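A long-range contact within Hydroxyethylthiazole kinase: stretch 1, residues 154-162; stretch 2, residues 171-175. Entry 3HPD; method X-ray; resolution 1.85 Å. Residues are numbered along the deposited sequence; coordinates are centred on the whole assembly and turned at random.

Stretch 1, residues 154-162: AAREFNTTV
Stretch 2 171-175: VSDGR

The contact between residues 154-162 and 171-175 of hydroxyethylthiazole kinase is a short antiparallel strand pairing extended by a helix end that packs on the turn following the second strand. It illustrates how one backbone bridge can sit among a set of weaker contacts that share its register.

Residues 154-157 are helical, and Phe158 N still donates to Ala154 O at 2.9 Å. Phe158 (phi/psi -98/8) is the first residue to leave helical angles; Asn159 then adopts the left-handed pair 46/55, and Thr160 is almost fully extended at -157/-179. Thr160 N reaches back to Ala155 O at 3.1 Å, tying the loop to the helix before the strand begins at Thr161 (-91/132) and Val162 (-124/144).

Val162 pairs with Ser172 (-149/148) as an antiparallel hydrogen-bonded pair, CA to CA 5.5 Å. Val162 N donates to Ser172 O at 2.8 Å and Ser172 N to Val162 O at 2.9 Å, both nearly straight, with angles of 167° and 161°. CA-H...O contacts flank the pair: Thr161 CA lies 3.3 Å from Ser172 O, and Val171 CA lies 3.3 Å from Val162 O. The side chains of Val162 and Ser172, both chi1 t, share one face of the sheet. Thr161 (chi1 m) places CG2 3.8 Å from CG1 of Val171 (chi1 t, -130/132) and OG1 3.5 Å from Asp173 CB; its CA is 4.1 Å from that of Asp173.

Beyond the strand, the chain turns through Asp173 (-110/11) to Gly174 (101/-25), whose CA lies 5.1 Å from that of Ala155. Ala155 points toward the turn, its CB 3.5 Å from Ser172 O and 3.6 Å from Gly174 N. Glycine suits this position twice over: at these backbone angles a CB would jam against the preceding carbonyl oxygen, and it would also sit a tight 3.4 Å from Arg156 CG. Arg156 (m, t, t, chi4 -152°) starts sideways, but its end comes nearer, and NH2 makes a weak hydrogen bond to Gly174 O at 2.9 Å, with an angle of only 118°.

The turn is also braced from within. Ser172 OG accepts from Gly174 N at 3.0 Å, while Asp173 (chi1 p, chi2 -4°) accepts Arg175 N on OD1 at 2.8 Å. Arg175 (-112/-45; m, t, m, chi4 89°) points away from the first stretch and closes a salt bridge, NH1 to Asp173 OD2 at 2.6 Å. Altogether the two stretches bury 339 Å², both sides summed.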

# COMPACT_ATOMS: atom_id res chain seq x y z
N ALA A 154 29.33 9.16 -12.49
CA ALA A 154 28.81 8.50 -11.30
C ALA A 154 29.17 7.02 -11.31
O ALA A 154 29.50 6.45 -10.28
CB ALA A 154 27.29 8.67 -11.22
N ALA A 155 29.12 6.40 -12.49
CA ALA A 155 29.45 4.98 -12.61
C ALA A 155 30.91 4.73 -12.24
O ALA A 155 31.22 3.74 -11.58
CB ALA A 155 29.18 4.50 -14.03
N ARG A 156 31.80 5.62 -12.66
CA ARG A 156 33.21 5.46 -12.35
C ARG A 156 33.46 5.81 -10.88
O ARG A 156 34.23 5.14 -10.19
CB ARG A 156 34.06 6.34 -13.26
CG ARG A 156 33.85 6.07 -14.73
CD ARG A 156 34.97 6.65 -15.57
NE ARG A 156 34.76 6.39 -16.99
CZ ARG A 156 35.75 6.27 -17.88
NH1 ARG A 156 37.01 6.40 -17.50
NH2 ARG A 156 35.46 6.03 -19.15
N GLU A 157 32.80 6.86 -10.41
CA GLU A 157 32.95 7.30 -9.03
C GLU A 157 32.56 6.21 -8.04
O GLU A 157 33.29 5.93 -7.09
CB GLU A 157 32.08 8.54 -8.79
CG GLU A 157 32.17 9.10 -7.38
CD GLU A 157 33.54 9.67 -7.06
OE1 GLU A 157 34.00 10.56 -7.81
OE2 GLU A 157 34.15 9.24 -6.06
N PHE A 158 31.41 5.58 -8.27
CA PHE A 158 30.92 4.54 -7.38
C PHE A 158 31.22 3.11 -7.82
O PHE A 158 30.73 2.16 -7.22
CB PHE A 158 29.41 4.72 -7.18
CG PHE A 158 29.05 6.05 -6.59
CD1 PHE A 158 29.48 6.40 -5.31
CD2 PHE A 158 28.31 6.98 -7.32
CE1 PHE A 158 29.19 7.65 -4.77
CE2 PHE A 158 28.01 8.23 -6.78
CZ PHE A 158 28.46 8.57 -5.51
N ASN A 159 32.04 2.98 -8.86
CA ASN A 159 32.43 1.67 -9.38
C ASN A 159 31.24 0.72 -9.52
O ASN A 159 31.25 -0.39 -9.00
CB ASN A 159 33.49 1.04 -8.48
CG ASN A 159 34.07 -0.24 -9.06
OD1 ASN A 159 34.37 -0.31 -10.25
ND2 ASN A 159 34.25 -1.25 -8.21
N THR A 160 30.22 1.17 -10.25
CA THR A 160 29.03 0.36 -10.44
C THR A 160 28.31 0.81 -11.70
O THR A 160 28.79 1.70 -12.41
CB THR A 160 28.07 0.54 -9.22
OG1 THR A 160 26.99 -0.40 -9.30
CG2 THR A 160 27.49 1.96 -9.21
N THR A 161 27.18 0.19 -11.99
CA THR A 161 26.39 0.57 -13.15
C THR A 161 25.40 1.60 -12.63
O THR A 161 24.77 1.40 -11.60
CB THR A 161 25.62 -0.63 -13.74
OG1 THR A 161 26.53 -1.45 -14.49
CG2 THR A 161 24.49 -0.16 -14.66
N VAL A 162 25.29 2.72 -13.34
CA VAL A 162 24.40 3.78 -12.92
C VAL A 162 23.40 4.12 -14.01
O VAL A 162 23.72 4.07 -15.20
CB VAL A 162 25.18 5.07 -12.56
CG1 VAL A 162 24.21 6.21 -12.26
CG2 VAL A 162 26.09 4.81 -11.37
N VAL A 171 22.19 4.77 -19.14
CA VAL A 171 22.72 3.71 -18.30
C VAL A 171 24.17 3.50 -18.69
O VAL A 171 24.47 3.39 -19.88
CB VAL A 171 21.96 2.39 -18.52
CG1 VAL A 171 22.30 1.39 -17.42
CG2 VAL A 171 20.47 2.66 -18.58
N SER A 172 25.06 3.45 -17.71
CA SER A 172 26.48 3.26 -18.00
C SER A 172 27.20 2.50 -16.89
O SER A 172 26.84 2.61 -15.72
CB SER A 172 27.17 4.61 -18.20
OG SER A 172 28.54 4.44 -18.51
N ASP A 173 28.21 1.73 -17.28
CA ASP A 173 29.00 0.98 -16.32
C ASP A 173 30.38 1.63 -16.28
O ASP A 173 31.32 1.09 -15.70
CB ASP A 173 29.11 -0.49 -16.73
CG ASP A 173 29.85 -0.69 -18.04
OD1 ASP A 173 30.23 0.31 -18.69
OD2 ASP A 173 30.06 -1.86 -18.43
N GLY A 174 30.49 2.80 -16.91
CA GLY A 174 31.75 3.52 -16.94
C GLY A 174 32.50 3.36 -18.25
O GLY A 174 33.30 4.23 -18.62
N ARG A 175 32.25 2.27 -18.95
CA ARG A 175 32.92 2.01 -20.23
C ARG A 175 31.93 2.08 -21.39
O ARG A 175 32.23 2.67 -22.43
CB ARG A 175 33.58 0.64 -20.21
CG ARG A 175 34.47 0.38 -19.01
CD ARG A 175 34.59 -1.12 -18.77
NE ARG A 175 33.31 -1.78 -18.98
CZ ARG A 175 32.89 -2.26 -20.16
NH1 ARG A 175 31.70 -2.83 -20.26
NH2 ARG A 175 33.68 -2.18 -21.23